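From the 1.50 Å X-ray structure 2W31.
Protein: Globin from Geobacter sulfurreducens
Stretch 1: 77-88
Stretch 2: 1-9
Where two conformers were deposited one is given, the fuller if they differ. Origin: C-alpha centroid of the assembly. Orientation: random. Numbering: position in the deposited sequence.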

# COMPACT_ATOMS: atom_id res chain seq x y z
N SER A 77 -1.77 -21.11 2.49
CA SER A 77 -2.15 -21.16 3.93
C SER A 77 -2.24 -19.79 4.64
O SER A 77 -1.60 -19.55 5.69
CB SER A 77 -1.30 -22.17 4.73
OG SER A 77 0.08 -22.00 4.51
N TYR A 78 -3.07 -18.92 4.10
CA TYR A 78 -3.37 -17.58 4.65
C TYR A 78 -4.48 -17.76 5.69
O TYR A 78 -5.68 -17.61 5.35
CB TYR A 78 -3.80 -16.66 3.48
CG TYR A 78 -2.78 -16.72 2.37
CD1 TYR A 78 -1.52 -16.13 2.53
CD2 TYR A 78 -3.04 -17.41 1.19
CE1 TYR A 78 -0.51 -16.22 1.52
CE2 TYR A 78 -2.08 -17.50 0.17
CZ TYR A 78 -0.81 -16.92 0.34
OH TYR A 78 0.16 -17.05 -0.63
N ASP A 79 -4.12 -18.15 6.91
CA ASP A 79 -5.11 -18.54 7.91
C ASP A 79 -4.82 -17.84 9.23
O ASP A 79 -4.05 -16.88 9.26
CB ASP A 79 -5.09 -20.07 8.09
CG ASP A 79 -3.64 -20.63 8.24
OD1 ASP A 79 -2.67 -19.89 8.57
OD2 ASP A 79 -3.47 -21.86 8.05
N ASN A 80 -5.41 -18.30 10.33
CA ASN A 80 -5.19 -17.55 11.57
C ASN A 80 -3.74 -17.69 12.09
O ASN A 80 -3.21 -16.76 12.71
CB ASN A 80 -6.26 -17.83 12.62
CG ASN A 80 -7.52 -17.00 12.41
OD1 ASN A 80 -7.56 -15.79 12.71
ND2 ASN A 80 -8.56 -17.65 11.91
N ARG A 81 -3.08 -18.79 11.79
CA ARG A 81 -1.65 -18.92 12.05
C ARG A 81 -0.82 -17.85 11.31
O ARG A 81 0.15 -17.27 11.84
CB ARG A 81 -1.21 -20.30 11.64
CG ARG A 81 0.21 -20.67 11.98
CD ARG A 81 0.39 -22.18 11.79
NE ARG A 81 1.79 -22.58 11.80
CZ ARG A 81 2.30 -23.51 10.99
NH1 ARG A 81 1.53 -24.13 10.10
NH2 ARG A 81 3.60 -23.82 11.07
N TYR A 82 -1.18 -17.61 10.06
CA TYR A 82 -0.50 -16.59 9.27
C TYR A 82 -0.65 -15.20 9.89
O TYR A 82 0.34 -14.46 9.96
CB TYR A 82 -1.07 -16.64 7.85
CG TYR A 82 -0.39 -15.73 6.84
CD1 TYR A 82 0.80 -16.10 6.25
CD2 TYR A 82 -0.98 -14.52 6.45
CE1 TYR A 82 1.43 -15.27 5.31
CE2 TYR A 82 -0.38 -13.69 5.51
CZ TYR A 82 0.83 -14.05 4.94
OH TYR A 82 1.45 -13.25 3.98
N ILE A 83 -1.86 -14.83 10.32
CA ILE A 83 -2.06 -13.52 10.96
C ILE A 83 -1.29 -13.41 12.28
O ILE A 83 -0.73 -12.35 12.60
CB ILE A 83 -3.56 -13.16 11.14
CG1 ILE A 83 -3.72 -11.99 12.13
CG2 ILE A 83 -4.35 -14.35 11.62
CD1 ILE A 83 -5.06 -11.35 12.11
N HIS A 84 -1.25 -14.48 13.05
CA HIS A 84 -0.57 -14.44 14.32
C HIS A 84 0.90 -14.19 14.10
O HIS A 84 1.53 -13.40 14.81
CB HIS A 84 -0.79 -15.75 15.06
CG HIS A 84 -2.22 -16.00 15.42
ND1 HIS A 84 -3.17 -14.99 15.42
CD2 HIS A 84 -2.87 -17.13 15.78
CE1 HIS A 84 -4.34 -15.50 15.76
NE2 HIS A 84 -4.19 -16.79 15.99
N ASN A 85 1.45 -14.84 13.09
CA ASN A 85 2.84 -14.66 12.74
C ASN A 85 3.15 -13.22 12.29
O ASN A 85 4.21 -12.67 12.65
CB ASN A 85 3.26 -15.66 11.67
CG ASN A 85 4.73 -15.70 11.50
OD1 ASN A 85 5.46 -16.01 12.45
ND2 ASN A 85 5.21 -15.35 10.33
N LEU A 86 2.24 -12.60 11.53
CA LEU A 86 2.41 -11.20 11.14
C LEU A 86 2.40 -10.24 12.33
O LEU A 86 3.14 -9.25 12.35
CB LEU A 86 1.34 -10.80 10.13
CG LEU A 86 1.60 -11.18 8.67
CD1 LEU A 86 0.36 -10.97 7.88
CD2 LEU A 86 2.73 -10.33 8.14
N GLN A 87 1.55 -10.54 13.31
CA GLN A 87 1.49 -9.73 14.53
C GLN A 87 2.85 -9.81 15.22
O GLN A 87 3.36 -8.80 15.70
CB GLN A 87 0.36 -10.22 15.45
CG GLN A 87 -1.02 -10.09 14.82
CD GLN A 87 -2.18 -10.58 15.66
OE1 GLN A 87 -2.21 -11.71 16.14
NE2 GLN A 87 -3.19 -9.72 15.81
N LYS A 88 3.44 -11.00 15.22
CA LYS A 88 4.77 -11.21 15.82
C LYS A 88 5.83 -10.41 15.10
O LYS A 88 6.69 -9.76 15.73
CB LYS A 88 5.12 -12.71 15.77
CG LYS A 88 6.53 -13.08 16.24
CD LYS A 88 6.73 -14.60 16.25
CE LYS A 88 8.19 -14.93 16.50
NZ LYS A 88 8.64 -16.00 15.55
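Stretch 2 (1-9) MLTMQEIKA

Leu-2 and Thr-3 lead into a helix that begins at Met-4, with phi/psi near -60/-45 from there through Ala-9. Stretch 1 is built alike: a loop through Asp-79, then helix from Asn-80 to Lys-88. Both helices run on later in the chain. Their axes cross almost at right angles, 88° between N-to-C directions, with a closest approach of 10.3 Å. The register point joins the two first turns, Asn-80 CA lying 5.5 Å from Met-4 CA, so the helix starts lie closest, and the contact extends about a turn or two into each helix.

Each start is capped from within. Thr-3 OG1 accepts from Glu-6 N at 3.2 Å, while Glu-6 OE1 takes Thr-3 N at 3.0 Å; Asp-79 OD1 accepts from Tyr-82 N at 3.1 Å. Met-4 N, a first-turn amide with no helical carbonyl behind it, is served across the contact: Asn-80, chi1 m, brings OD1 to 3.2 Å from Met-4 N in a nearly straight hydrogen bond.

Met-4 is the central plug, with 103 Å² covered by stretch 1. With chi1 t and chi2 p, it places CE 3.6 Å from Tyr-78 CB and 4.0 Å from Tyr-82 CD2, meeting that ring obliquely, while its CB lies 4.3 Å from Ile-83 CG2. One turn on, Lys-8 extends its chain so that NZ donates to Tyr-78 O at 2.9 Å, tying down a loop carbonyl just ahead of the other helix.

Ile-83, t at both chi angles, packs its CD1 3.8 Å from Ile-7 CD1, an apolar contact, and also brings it to 3.2 Å from the carbonyl Leu-2 O. Farther along helix 80-88, Gln-87 NE2 rests 3.8 Å from Leu-2 CD2, a van der Waals contact. The rule is compact: one buried methionine, with polar bonds to backbone atoms from Asn-80 and Lys-8, accompanies a nearly perpendicular crossing.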

# COMPACT_ATOMS: atom_id res chain seq x y z
N MET A 1 -13.44 -7.71 12.71
CA MET A 1 -12.16 -7.15 12.20
C MET A 1 -10.97 -8.09 12.37
O MET A 1 -10.18 -8.25 11.44
CB MET A 1 -11.85 -5.82 12.88
CG MET A 1 -11.56 -5.92 14.39
SD MET A 1 -10.41 -4.68 15.04
CE MET A 1 -9.08 -4.68 13.81
N LEU A 2 -10.86 -8.73 13.53
CA LEU A 2 -9.59 -9.30 13.95
C LEU A 2 -9.25 -10.65 13.36
O LEU A 2 -8.08 -10.94 13.21
CB LEU A 2 -9.43 -9.34 15.48
CG LEU A 2 -8.27 -8.52 16.06
CD1 LEU A 2 -8.47 -8.26 17.56
CD2 LEU A 2 -6.90 -9.17 15.82
N THR A 3 -10.25 -11.48 13.03
CA THR A 3 -9.92 -12.81 12.49
C THR A 3 -9.46 -12.70 11.04
O THR A 3 -9.75 -11.71 10.37
CB THR A 3 -11.08 -13.81 12.56
OG1 THR A 3 -12.07 -13.50 11.58
CG2 THR A 3 -11.71 -13.86 13.97
N MET A 4 -8.76 -13.72 10.54
CA MET A 4 -8.35 -13.78 9.13
C MET A 4 -9.53 -13.81 8.18
O MET A 4 -9.51 -13.19 7.13
CB MET A 4 -7.51 -15.02 8.82
CG MET A 4 -7.14 -15.15 7.31
SD MET A 4 -6.49 -13.62 6.55
CE MET A 4 -4.93 -14.25 5.93
N GLN A 5 -10.56 -14.57 8.54
CA GLN A 5 -11.74 -14.69 7.70
C GLN A 5 -12.34 -13.28 7.50
O GLN A 5 -12.67 -12.91 6.39
CB GLN A 5 -12.79 -15.66 8.31
CG GLN A 5 -14.11 -15.70 7.54
CD GLN A 5 -15.14 -16.70 8.11
OE1 GLN A 5 -15.46 -16.68 9.32
NE2 GLN A 5 -15.68 -17.56 7.24
N GLU A 6 -12.46 -12.52 8.59
CA GLU A 6 -12.99 -11.15 8.52
C GLU A 6 -12.10 -10.24 7.68
O GLU A 6 -12.59 -9.48 6.82
CB GLU A 6 -13.11 -10.58 9.93
CG GLU A 6 -14.24 -11.23 10.77
CD GLU A 6 -14.22 -10.76 12.20
OE1 GLU A 6 -13.19 -10.96 12.90
OE2 GLU A 6 -15.24 -10.17 12.65
N ILE A 7 -10.78 -10.31 7.91
CA ILE A 7 -9.86 -9.49 7.13
C ILE A 7 -9.94 -9.80 5.64
O ILE A 7 -9.99 -8.88 4.81
CB ILE A 7 -8.44 -9.63 7.70
CG1 ILE A 7 -8.43 -8.94 9.06
CG2 ILE A 7 -7.39 -9.03 6.75
CD1 ILE A 7 -7.16 -9.13 9.87
N LYS A 8 -9.88 -11.07 5.27
CA LYS A 8 -10.05 -11.50 3.87
C LYS A 8 -11.33 -10.97 3.26
O LYS A 8 -11.34 -10.44 2.14
CB LYS A 8 -10.09 -13.02 3.76
CG LYS A 8 -8.80 -13.71 3.81
CD LYS A 8 -9.09 -15.21 3.71
CE LYS A 8 -7.83 -15.98 3.49
NZ LYS A 8 -8.11 -17.44 3.71
N ALA A 9 -12.44 -11.10 3.98
CA ALA A 9 -13.72 -10.57 3.51
C ALA A 9 -13.63 -9.06 3.21
O ALA A 9 -14.07 -8.61 2.14
CB ALA A 9 -14.86 -10.85 4.50